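Local atomic coordinates of plasmodesmata-located protein 8 (Arabidopsis thaliana, PDB entry 6GRF), a protein that probably modulates cell-to-cell trafficking through plasmodesmata, carrying a tandem pair of cysteine-rich DUF26 domains in its extracellular part. Residues Ala184-Lys189 with Ala205-Arg210; Ser33-Ser38 with Lys79-Ser84; Tyr136-Arg141 with Gly162-Tyr167; Leu90-Pro93 with Gly97-Leu100. All blocks are in the same frame, centred on the assembly; numbering follows the deposited sequence.

Contact 1. Residues Ala184-Lys189 with Ala205-Arg210; sequences AESVGK and AQCYAR
S186 of helix 184-189 and A209 of strand 207-210 bring the two backbones closest, with 6.2 Å between their CA atoms. The axes of the short helix and strand pass 7.8 Å apart at an angle of 39°. Three small side chains fill the gap. S186 points toward the strand; C207 and A209 point toward the helix. The intervening Y208 turns its side chain to the other face of the sheet, as strand alternation requires. S186 meets its two partners with different atoms. Its CB rests on the methyl of A209, with 4.0 Å between S186 CB and A209 CB. Its hydroxyl leads toward the cysteine, with S186 OG 3.8 Å from C207 SG. That oxygen also passes above the strand backbone, with S186 OG 4.1 Å from Y208 CA. A chi1 of 63° turns the C207 sulfur to the helix, where it reaches the S186 hydroxyl and is bonded to C182, one helical turn before S186. The disulfide therefore ties helix 176-193 covalently to strand 207-213 right beside the van der Waals contact. L204, at the end of strand 199-204, also touches S186, and L190 lies against A209. This is the helix-on-sheet layer of the second DUF26 domain. Across the two segments the contact is van der Waals alone; the covalent link beside it runs through C182. S186 OG is buried and has no hydrogen-bond partner in the model, which suggests that the hydroxyl acts here mainly as a small group filling space.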
loop_
_atom_site.group_PDB
_atom_site.type_symbol
_atom_site.label_atom_id
_atom_site.label_comp_id
_atom_site.label_asym_id
_atom_site.label_seq_id
_atom_site.Cartn_x
_atom_site.Cartn_y
_atom_site.Cartn_z
ATOM N N ALA A 184 7.789 -7.184 -9.462
ATOM C CA ALA A 184 8.688 -7.044 -10.619
ATOM C C ALA A 184 8.574 -5.624 -11.186
ATOM O O ALA A 184 9.573 -4.988 -11.449
ATOM C CB ALA A 184 8.392 -8.082 -11.680
ATOM N N GLU A 185 7.345 -5.123 -11.326
ATOM C CA GLU A 185 7.131 -3.771 -11.809
ATOM C C GLU A 185 7.664 -2.739 -10.799
ATOM O O GLU A 185 8.188 -1.724 -11.204
ATOM C CB GLU A 185 5.645 -3.549 -12.115
ATOM C CG GLU A 185 5.323 -2.160 -12.652
ATOM C CD GLU A 185 5.808 -1.888 -14.064
ATOM O OE1 GLU A 185 6.327 -2.830 -14.701
ATOM O OE2 GLU A 185 5.654 -0.733 -14.530
ATOM N N SER A 186 7.473 -2.968 -9.496
ATOM C CA SER A 186 7.974 -2.059 -8.445
ATOM C C SER A 186 9.483 -1.837 -8.577
ATOM O O SER A 186 9.968 -0.723 -8.505
ATOM C CB SER A 186 7.709 -2.600 -7.079
ATOM O OG SER A 186 6.511 -2.070 -6.572
ATOM N N VAL A 187 10.197 -2.948 -8.712
ATOM C CA VAL A 187 11.640 -2.968 -8.710
ATOM C C VAL A 187 12.134 -2.272 -9.977
ATOM O O VAL A 187 13.069 -1.458 -9.920
ATOM C CB VAL A 187 12.147 -4.417 -8.572
ATOM C CG1 VAL A 187 13.562 -4.614 -9.100
ATOM C CG2 VAL A 187 12.021 -4.869 -7.124
ATOM N N GLY A 188 11.498 -2.596 -11.107
ATOM C CA GLY A 188 11.760 -1.905 -12.357
ATOM C C GLY A 188 11.673 -0.401 -12.168
ATOM O O GLY A 188 12.510 0.348 -12.650
ATOM N N LYS A 189 10.647 0.033 -11.431
ATOM C CA LYS A 189 10.379 1.438 -11.218
ATOM C C LYS A 189 11.438 2.053 -10.301
ATOM O O LYS A 189 11.837 3.185 -10.517
ATOM C CB LYS A 189 8.997 1.638 -10.597
ATOM C CG LYS A 189 7.828 1.382 -11.528
ATOM C CD LYS A 189 7.735 2.373 -12.649
ATOM C CE LYS A 189 6.364 2.393 -13.284
ATOM N NZ LYS A 189 6.370 3.258 -14.487
ATOM N N ALA A 205 -0.504 0.126 -6.994
ATOM C CA ALA A 205 -1.876 -0.084 -6.526
ATOM C C ALA A 205 -1.965 -1.273 -5.555
ATOM O O ALA A 205 -2.692 -1.187 -4.571
ATOM C CB ALA A 205 -2.795 -0.263 -7.709
ATOM N N GLN A 206 -1.219 -2.359 -5.810
ATOM C CA GLN A 206 -1.424 -3.627 -5.074
ATOM C C GLN A 206 -0.142 -4.147 -4.380
ATOM O O GLN A 206 -0.147 -5.252 -3.811
ATOM C CB GLN A 206 -1.974 -4.669 -6.044
ATOM C CG GLN A 206 -3.358 -4.336 -6.598
ATOM C CD GLN A 206 -4.462 -4.906 -5.740
ATOM O OE1 GLN A 206 -4.435 -4.799 -4.518
ATOM N NE2 GLN A 206 -5.431 -5.544 -6.378
ATOM N N CYS A 207 0.940 -3.361 -4.392
ATOM C CA CYS A 207 2.197 -3.759 -3.742
ATOM C C CYS A 207 3.090 -2.534 -3.560
ATOM O O CYS A 207 2.803 -1.464 -4.109
ATOM C CB CYS A 207 2.934 -4.823 -4.546
ATOM S SG CYS A 207 3.483 -4.288 -6.190
ATOM N N TYR A 208 4.152 -2.700 -2.764
ATOM C CA TYR A 208 5.210 -1.706 -2.705
ATOM C C TYR A 208 6.550 -2.356 -2.334
ATOM O O TYR A 208 6.622 -3.489 -1.881
ATOM C CB TYR A 208 4.863 -0.577 -1.737
ATOM C CG TYR A 208 4.871 -0.921 -0.270
ATOM C CD1 TYR A 208 3.719 -1.331 0.383
ATOM C CD2 TYR A 208 6.017 -0.769 0.492
ATOM C CE1 TYR A 208 3.712 -1.593 1.747
ATOM C CE2 TYR A 208 6.034 -1.043 1.851
ATOM C CZ TYR A 208 4.875 -1.452 2.485
ATOM O OH TYR A 208 4.888 -1.714 3.829
ATOM N N ALA A 209 7.609 -1.581 -2.536
ATOM C CA ALA A 209 8.967 -1.995 -2.300
ATOM C C ALA A 209 9.808 -0.755 -1.993
ATOM O O ALA A 209 9.599 0.298 -2.600
ATOM C CB ALA A 209 9.483 -2.735 -3.503
ATOM N N ARG A 210 10.717 -0.909 -1.022
ATOM C CA ARG A 210 11.594 0.139 -0.510
ATOM C C ARG A 210 12.995 -0.456 -0.374
ATOM O O ARG A 210 13.132 -1.609 -0.063
ATOM C CB ARG A 210 11.244 0.614 0.911
ATOM C CG ARG A 210 9.812 1.062 1.140
ATOM C CD ARG A 210 9.634 1.971 2.352
ATOM N NE ARG A 210 9.544 1.237 3.605
ATOM C CZ ARG A 210 10.592 0.888 4.347
ATOM N NH1 ARG A 210 11.804 1.277 3.982
ATOM N NH2 ARG A 210 10.423 0.152 5.437
#

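Contact 2. Residues Ser33-Ser38 with Lys79-Ser84; sequences SSVVTS and KCIQTS
V35 and I81 meet methyl to methyl, and their side chains cross at about a right angle. V35 CG1 lies only 3.3 Å from I81 CG2, tighter than usual van der Waals contact. Both methyls are carried trans to the backbone N of their residues; for V35 chi1 is 157°. I81 CG2 also lies 3.8 Å from V35 O, on the backbone of helix 33-38. I81 points at helix 33-38, while V35 and V36 leave their own helix to the side of the line to helix 79-84. V36 faces Q82 instead, near the outer side of the pair. Both V36 methyls lie against the end of the Q82 side chain, which chi2 (56°) bends round toward them. The segments run nearly antiparallel, at 169°, with their axes 9.3 Å apart. V36 and Q82 mark the closest backbone point, 6.1 Å between their CA atoms. This is the helix pair of the DUF26 (Gnk2-like) fold, in which helices 23-39 and 74-91 lie side by side on one face of a five-stranded antiparallel sheet. Within helix 79-84, T83 OG1 donates to K79 O at 2.8 Å, from above the carbonyl plane. V35 and I81 form the buried side of the pair, and both touch Y66 of strand 62-68 beneath. V35 also touches L107 and F47. C80, the neighbour of I81, is joined by a disulfide to C105 and so binds helix 74-91 to the sheet.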
loop_
_atom_site.group_PDB
_atom_site.type_symbol
_atom_site.label_atom_id
_atom_site.label_comp_id
_atom_site.label_asym_id
_atom_site.label_seq_id
_atom_site.Cartn_x
_atom_site.Cartn_y
_atom_site.Cartn_z
ATOM N N SER A 33 -16.509 0.838 9.425
ATOM C CA SER A 33 -16.831 0.174 10.660
ATOM C C SER A 33 -16.348 -1.291 10.637
ATOM O O SER A 33 -15.855 -1.788 11.638
ATOM C CB SER A 33 -18.309 0.283 10.916
ATOM O OG SER A 33 -18.672 -0.542 12.000
ATOM N N SER A 34 -16.504 -1.981 9.498
ATOM C CA SER A 34 -16.113 -3.403 9.334
ATOM C C SER A 34 -14.587 -3.549 9.378
ATOM O O SER A 34 -14.075 -4.527 9.893
ATOM C CB SER A 34 -16.637 -3.988 8.048
ATOM O OG SER A 34 -18.041 -4.153 8.111
ATOM N N VAL A 35 -13.900 -2.568 8.794
ATOM C CA VAL A 35 -12.448 -2.550 8.708
ATOM C C VAL A 35 -11.868 -2.517 10.121
ATOM O O VAL A 35 -10.911 -3.212 10.395
ATOM C CB VAL A 35 -11.972 -1.364 7.848
ATOM C CG1 VAL A 35 -10.546 -0.969 8.155
ATOM C CG2 VAL A 35 -12.152 -1.647 6.362
ATOM N N VAL A 36 -12.474 -1.720 11.007
ATOM C CA VAL A 36 -12.032 -1.594 12.386
ATOM C C VAL A 36 -12.295 -2.918 13.122
ATOM O O VAL A 36 -11.437 -3.402 13.855
ATOM C CB VAL A 36 -12.703 -0.402 13.094
ATOM C CG1 VAL A 36 -12.474 -0.438 14.596
ATOM C CG2 VAL A 36 -12.249 0.930 12.515
ATOM N N THR A 37 -13.484 -3.491 12.921
ATOM C CA THR A 37 -13.883 -4.753 13.536
ATOM C C THR A 37 -12.893 -5.855 13.130
ATOM O O THR A 37 -12.394 -6.565 13.987
ATOM C CB THR A 37 -15.338 -5.093 13.172
ATOM O OG1 THR A 37 -16.182 -4.085 13.728
ATOM C CG2 THR A 37 -15.800 -6.440 13.685
ATOM N N SER A 38 -12.613 -5.965 11.823
ATOM C CA SER A 38 -11.763 -7.020 11.234
ATOM C C SER A 38 -10.307 -6.897 11.709
ATOM O O SER A 38 -9.637 -7.905 11.894
ATOM C CB SER A 38 -11.818 -6.978 9.740
ATOM O OG SER A 38 -11.189 -8.115 9.174
ATOM N N LYS A 79 -4.616 -0.269 15.972
ATOM C CA LYS A 79 -4.322 1.128 16.267
ATOM C C LYS A 79 -4.157 1.895 14.948
ATOM O O LYS A 79 -4.750 2.945 14.757
ATOM C CB LYS A 79 -3.054 1.244 17.123
ATOM C CG LYS A 79 -3.167 2.165 18.330
ATOM C CD LYS A 79 -3.478 1.431 19.617
ATOM C CE LYS A 79 -3.623 2.364 20.798
ATOM N NZ LYS A 79 -3.430 1.643 22.075
ATOM N N CYS A 80 -3.320 1.344 14.057
ATOM C CA CYS A 80 -2.984 1.943 12.765
ATOM C C CYS A 80 -4.249 2.098 11.909
ATOM O O CYS A 80 -4.420 3.097 11.227
ATOM C CB CYS A 80 -1.968 1.087 12.012
ATOM S SG CYS A 80 -1.265 1.882 10.539
ATOM N N ILE A 81 -5.098 1.069 11.918
ATOM C CA ILE A 81 -6.299 1.043 11.101
ATOM C C ILE A 81 -7.315 2.059 11.655
ATOM O O ILE A 81 -7.894 2.803 10.889
ATOM C CB ILE A 81 -6.856 -0.391 10.991
ATOM C CG1 ILE A 81 -5.943 -1.270 10.132
ATOM C CG2 ILE A 81 -8.285 -0.410 10.453
ATOM C CD1 ILE A 81 -5.938 -0.915 8.659
ATOM N N GLN A 82 -7.476 2.140 12.977
ATOM C CA GLN A 82 -8.366 3.142 13.565
ATOM C C GLN A 82 -7.892 4.538 13.137
ATOM O O GLN A 82 -8.704 5.368 12.736
ATOM C CB GLN A 82 -8.447 2.992 15.088
ATOM C CG GLN A 82 -9.392 3.979 15.773
ATOM C CD GLN A 82 -10.802 3.925 15.230
ATOM O OE1 GLN A 82 -11.185 4.724 14.377
ATOM N NE2 GLN A 82 -11.587 2.974 15.711
ATOM N N THR A 83 -6.581 4.779 13.202
ATOM C CA THR A 83 -6.001 6.075 12.831
ATOM C C THR A 83 -6.281 6.361 11.348
ATOM O O THR A 83 -6.558 7.499 10.939
ATOM C CB THR A 83 -4.497 6.108 13.141
ATOM O OG1 THR A 83 -4.319 5.748 14.510
ATOM C CG2 THR A 83 -3.873 7.462 12.882
ATOM N N SER A 84 -6.188 5.295 10.561
ATOM C CA SER A 84 -6.333 5.304 9.131
ATOM C C SER A 84 -7.777 5.668 8.725
ATOM O O SER A 84 -8.009 6.481 7.826
ATOM C CB SER A 84 -5.892 3.953 8.621
ATOM O OG SER A 84 -6.384 3.693 7.337
#

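Contact 3. Residues Tyr136-Arg141 with Gly162-Tyr167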
loop_
_atom_site.group_PDB
_atom_site.type_symbol
_atom_site.label_atom_id
_atom_site.label_comp_id
_atom_site.label_asym_id
_atom_site.label_seq_id
_atom_site.Cartn_x
_atom_site.Cartn_y
_atom_site.Cartn_z
ATOM N N TYR A 136 30.279 1.041 -7.121
ATOM C CA TYR A 136 29.711 -0.051 -7.863
ATOM C C TYR A 136 29.150 -1.098 -6.905
ATOM O O TYR A 136 28.144 -1.704 -7.205
ATOM C CB TYR A 136 30.754 -0.702 -8.769
ATOM C CG TYR A 136 30.235 -1.895 -9.527
ATOM C CD1 TYR A 136 29.494 -1.735 -10.686
ATOM C CD2 TYR A 136 30.473 -3.187 -9.080
ATOM C CE1 TYR A 136 29.005 -2.825 -11.390
ATOM C CE2 TYR A 136 29.988 -4.288 -9.768
ATOM C CZ TYR A 136 29.247 -4.107 -10.927
ATOM O OH TYR A 136 28.775 -5.185 -11.621
ATOM N N ASP A 137 29.825 -1.295 -5.768
ATOM C CA ASP A 137 29.461 -2.316 -4.802
ATOM C C ASP A 137 28.058 -2.040 -4.235
ATOM O O ASP A 137 27.271 -2.962 -4.057
ATOM C CB ASP A 137 30.494 -2.413 -3.679
ATOM C CG ASP A 137 30.201 -3.547 -2.713
ATOM O OD1 ASP A 137 30.228 -4.720 -3.155
ATOM O OD2 ASP A 137 29.895 -3.245 -1.537
ATOM N N PHE A 138 27.765 -0.773 -3.932
ATOM C CA PHE A 138 26.459 -0.382 -3.443
ATOM C C PHE A 138 25.364 -0.832 -4.418
ATOM O O PHE A 138 24.335 -1.357 -4.002
ATOM C CB PHE A 138 26.365 1.133 -3.260
ATOM C CG PHE A 138 25.005 1.566 -2.787
ATOM C CD1 PHE A 138 24.620 1.358 -1.471
ATOM C CD2 PHE A 138 24.089 2.118 -3.671
ATOM C CE1 PHE A 138 23.359 1.743 -1.039
ATOM C CE2 PHE A 138 22.826 2.492 -3.236
ATOM C CZ PHE A 138 22.464 2.294 -1.924
ATOM N N PHE A 139 25.594 -0.610 -5.715
ATOM C CA PHE A 139 24.593 -0.864 -6.736
ATOM C C PHE A 139 24.438 -2.371 -6.973
ATOM O O PHE A 139 23.344 -2.838 -7.236
ATOM C CB PHE A 139 24.906 -0.034 -7.984
ATOM C CG PHE A 139 24.627 1.427 -7.749
ATOM C CD1 PHE A 139 23.349 1.856 -7.425
ATOM C CD2 PHE A 139 25.646 2.361 -7.773
ATOM C CE1 PHE A 139 23.090 3.192 -7.165
ATOM C CE2 PHE A 139 25.389 3.697 -7.507
ATOM C CZ PHE A 139 24.112 4.111 -7.207
ATOM N N LYS A 140 25.525 -3.132 -6.851
ATOM C CA LYS A 140 25.440 -4.563 -6.994
ATOM C C LYS A 140 24.638 -5.151 -5.818
ATOM O O LYS A 140 23.856 -6.085 -6.000
ATOM C CB LYS A 140 26.833 -5.195 -7.092
ATOM C CG LYS A 140 26.801 -6.674 -7.456
ATOM C CD LYS A 140 28.159 -7.303 -7.740
ATOM C CE LYS A 140 28.095 -8.480 -8.702
ATOM N NZ LYS A 140 26.932 -9.372 -8.444
ATOM N N ARG A 141 24.839 -4.605 -4.616
ATOM C CA ARG A 141 24.146 -5.087 -3.425
ATOM C C ARG A 141 22.661 -4.710 -3.522
ATOM O O ARG A 141 21.800 -5.478 -3.141
ATOM C CB ARG A 141 24.755 -4.512 -2.145
ATOM C CG ARG A 141 26.235 -4.818 -1.948
ATOM C CD ARG A 141 26.500 -6.115 -1.221
ATOM N NE ARG A 141 27.907 -6.319 -0.866
ATOM C CZ ARG A 141 28.385 -7.471 -0.413
ATOM N NH1 ARG A 141 27.548 -8.447 -0.106
ATOM N NH2 ARG A 141 29.687 -7.651 -0.284
ATOM N N GLY A 162 25.172 -6.643 2.540
ATOM C CA GLY A 162 26.055 -5.613 3.033
ATOM C C GLY A 162 25.272 -4.569 3.815
ATOM O O GLY A 162 24.459 -4.909 4.703
ATOM N N LEU A 163 25.463 -3.298 3.455
ATOM C CA LEU A 163 24.785 -2.213 4.134
ATOM C C LEU A 163 23.491 -1.826 3.394
ATOM O O LEU A 163 22.898 -0.806 3.709
ATOM C CB LEU A 163 25.749 -1.026 4.248
ATOM C CG LEU A 163 26.971 -1.240 5.148
ATOM C CD1 LEU A 163 27.741 0.062 5.333
ATOM C CD2 LEU A 163 26.557 -1.808 6.502
ATOM N N VAL A 164 23.041 -2.637 2.433
ATOM C CA VAL A 164 21.798 -2.362 1.728
ATOM C C VAL A 164 20.686 -3.260 2.277
ATOM O O VAL A 164 20.845 -4.473 2.315
ATOM C CB VAL A 164 21.946 -2.552 0.210
ATOM C CG1 VAL A 164 20.656 -2.192 -0.515
ATOM C CG2 VAL A 164 23.127 -1.762 -0.343
ATOM N N GLU A 165 19.562 -2.625 2.654
ATOM C CA GLU A 165 18.376 -3.278 3.209
ATOM C C GLU A 165 17.176 -2.934 2.322
ATOM O O GLU A 165 17.133 -1.855 1.734
ATOM C CB GLU A 165 18.058 -2.799 4.630
ATOM C CG GLU A 165 18.593 -3.691 5.744
ATOM C CD GLU A 165 17.597 -3.965 6.867
ATOM O OE1 GLU A 165 16.516 -4.516 6.578
ATOM O OE2 GLU A 165 17.903 -3.629 8.031
ATOM N N GLY A 166 16.213 -3.857 2.259
ATOM C CA GLY A 166 15.003 -3.704 1.471
ATOM C C GLY A 166 13.790 -4.316 2.153
ATOM O O GLY A 166 13.915 -5.176 2.994
ATOM N N TYR A 167 12.605 -3.843 1.755
ATOM C CA TYR A 167 11.327 -4.333 2.243
ATOM C C TYR A 167 10.333 -4.255 1.082
ATOM O O TYR A 167 10.305 -3.257 0.340
ATOM C CB TYR A 167 10.848 -3.529 3.453
ATOM C CG TYR A 167 9.585 -4.058 4.073
ATOM C CD1 TYR A 167 8.341 -3.758 3.535
ATOM C CD2 TYR A 167 9.631 -4.904 5.169
ATOM C CE1 TYR A 167 7.176 -4.273 4.076
ATOM C CE2 TYR A 167 8.472 -5.427 5.724
ATOM C CZ TYR A 167 7.242 -5.100 5.181
ATOM O OH TYR A 167 6.095 -5.599 5.720
#
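Apolar contact between F138 and V164 is the inner part of this interface. A single methyl, V164 CG2, lies 3.6 Å from F138 CE1 and equally near F138 CD1. It approaches the ring obliquely. F138 holds its ring trans to the backbone N (chi1 178°), and this carries the ring toward the strand although the side chain sets out across the line to the strand rather than along it. The same methyl touches the base of the arginine, with V164 CG2 3.7 Å from R141 CB. V164 CG2 is thus wedged between two residues set one turn apart on the helix. V164 and F138 are buried, so this side of the contact belongs to the hydrophobic interior. The R141 backbone comes nearest to V164, with their CA atoms 6.3 Å apart.

Toward the surface the arginine packs on the glycine backbone by van der Waals contact. The R141 chain bends at chi2 (-89°) and passes alongside G162, whose CA lies over one face of the guanidinium. R141 NH1 is 4.0 Å from G162 N. No side chain stands between the two.

Polar links hold the arginine from other directions. Within the helix, R141 NE and D137 OD1 form a long salt bridge of 3.6 Å, and D137 OD2 lies at the edge of the guanidinium, in its plane. R141 NH1 also makes a weak hydrogen bond to S161 OG.

G162 and L163 form the turn between strands 156-161 and 164-170. The contact thus sets the first turns of helix 136-149 on this hairpin end in the second DUF26 domain. Y216 and V132 lie against F138.

Contact 4. Residues Leu90-Pro93 with Gly97-Leu100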
loop_
_atom_site.group_PDB
_atom_site.type_symbol
_atom_site.label_atom_id
_atom_site.label_comp_id
_atom_site.label_asym_id
_atom_site.label_seq_id
_atom_site.Cartn_x
_atom_site.Cartn_y
_atom_site.Cartn_z
ATOM N N LEU A 90 -10.753 12.490 6.880
ATOM C CA LEU A 90 -10.231 13.850 7.046
ATOM C C LEU A 90 -9.706 14.408 5.714
ATOM O O LEU A 90 -10.063 15.521 5.340
ATOM C CB LEU A 90 -9.125 13.841 8.112
ATOM C CG LEU A 90 -8.768 15.197 8.726
ATOM C CD1 LEU A 90 -8.265 15.040 10.160
ATOM C CD2 LEU A 90 -7.738 15.940 7.883
ATOM N N ILE A 91 -8.833 13.666 5.021
ATOM C CA ILE A 91 -8.193 14.204 3.796
ATOM C C ILE A 91 -9.092 14.000 2.572
ATOM O O ILE A 91 -8.873 14.655 1.569
ATOM C CB ILE A 91 -6.779 13.634 3.549
ATOM C CG1 ILE A 91 -6.782 12.116 3.346
ATOM C CG2 ILE A 91 -5.829 14.059 4.657
ATOM C CD1 ILE A 91 -5.537 11.595 2.661
ATOM N N CYS A 92 -10.079 13.098 2.650
ATOM C CA CYS A 92 -10.949 12.786 1.508
ATOM C C CYS A 92 -12.417 12.811 1.932
ATOM O O CYS A 92 -13.075 11.787 1.929
ATOM C CB CYS A 92 -10.599 11.425 0.922
ATOM S SG CYS A 92 -8.914 11.347 0.264
ATOM N N PRO A 93 -12.968 13.983 2.316
ATOM C CA PRO A 93 -14.307 14.070 2.908
ATOM C C PRO A 93 -15.483 13.332 2.229
ATOM O O PRO A 93 -16.271 12.644 2.907
ATOM C CB PRO A 93 -14.616 15.578 2.843
ATOM C CG PRO A 93 -13.266 16.266 2.864
ATOM C CD PRO A 93 -12.295 15.289 2.239
ATOM N N GLY A 97 -14.104 7.298 -3.999
ATOM C CA GLY A 97 -12.933 6.456 -3.891
ATOM C C GLY A 97 -11.811 7.171 -3.159
ATOM O O GLY A 97 -11.670 8.400 -3.264
ATOM N N ALA A 98 -11.029 6.402 -2.397
ATOM C CA ALA A 98 -9.945 6.944 -1.597
ATOM C C ALA A 98 -8.962 5.830 -1.243
ATOM O O ALA A 98 -9.342 4.661 -1.092
ATOM C CB ALA A 98 -10.479 7.591 -0.342
ATOM N N SER A 99 -7.695 6.212 -1.115
ATOM C CA SER A 99 -6.685 5.322 -0.579
ATOM C C SER A 99 -5.740 6.124 0.323
ATOM O O SER A 99 -5.577 7.338 0.161
ATOM C CB SER A 99 -5.962 4.606 -1.678
ATOM O OG SER A 99 -5.252 5.530 -2.476
ATOM N N LEU A 100 -5.156 5.421 1.293
ATOM C CA LEU A 100 -4.307 6.016 2.295
ATOM C C LEU A 100 -3.254 5.003 2.733
ATOM O O LEU A 100 -3.592 3.909 3.174
ATOM C CB LEU A 100 -5.152 6.430 3.497
ATOM C CG LEU A 100 -4.333 6.905 4.693
ATOM C CD1 LEU A 100 -3.662 8.235 4.382
ATOM C CD2 LEU A 100 -5.202 7.012 5.933
#
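The end of helix 74-91 and the start of strand 98-102 face each other across a short helix-to-strand connection in the first DUF26 domain. C92 is the first residue to leave the helical conformation, and three residues separate P93 from G97. Two pairs of side chains close the turn. C92 lies over A98, with C92 CB 4.0 Å from A98 CB. C92 SG is almost as near, 4.1 Å from A98 CB. The A98 methyl therefore packs against the cysteine along its CB-SG bond. The sulfur is bonded to C13, at the end of strand 8-13. The second pair is a looser one. I91 extends its long branch toward the strand (chi2 161°), and I91 CD1 comes 4.2 Å from L100 CD1. S99, between A98 and L100, turns its side chain to the other face of the sheet. Strand 98-102 runs between strands 8-13 and 105-110. F8 of the former touches both I91 and L100. I88, one turn before I91 on helix 74-91, also packs on A98 and L100, so the helix-sheet contact continues back along helix 74-91.

Overall arrangement
From the N terminus, contact 2 closes first, bringing helix 23-39 beside helix 74-91 across 40 intervening residues. Contact 4 follows with a loop of just three residues, where helix 74-91 leads into strand 98-102. The two meet where S84 O lies 3.4 Å from L100 CD2. In the second domain, contact 3 joins helix 136-149 to strand 164-170 over 20 residues. Contact 1 then ties helix 176-193 to strand 207-213 over 15. Strands 164-170 and 207-213 are neighbours in one sheet, probably hydrogen-bonded from R210 N to Y167 O (2.7 Å). All four loops run in series, without nesting or crossing. Contacts 2 and 3 lie farthest apart, with centres about 36 Å from each other.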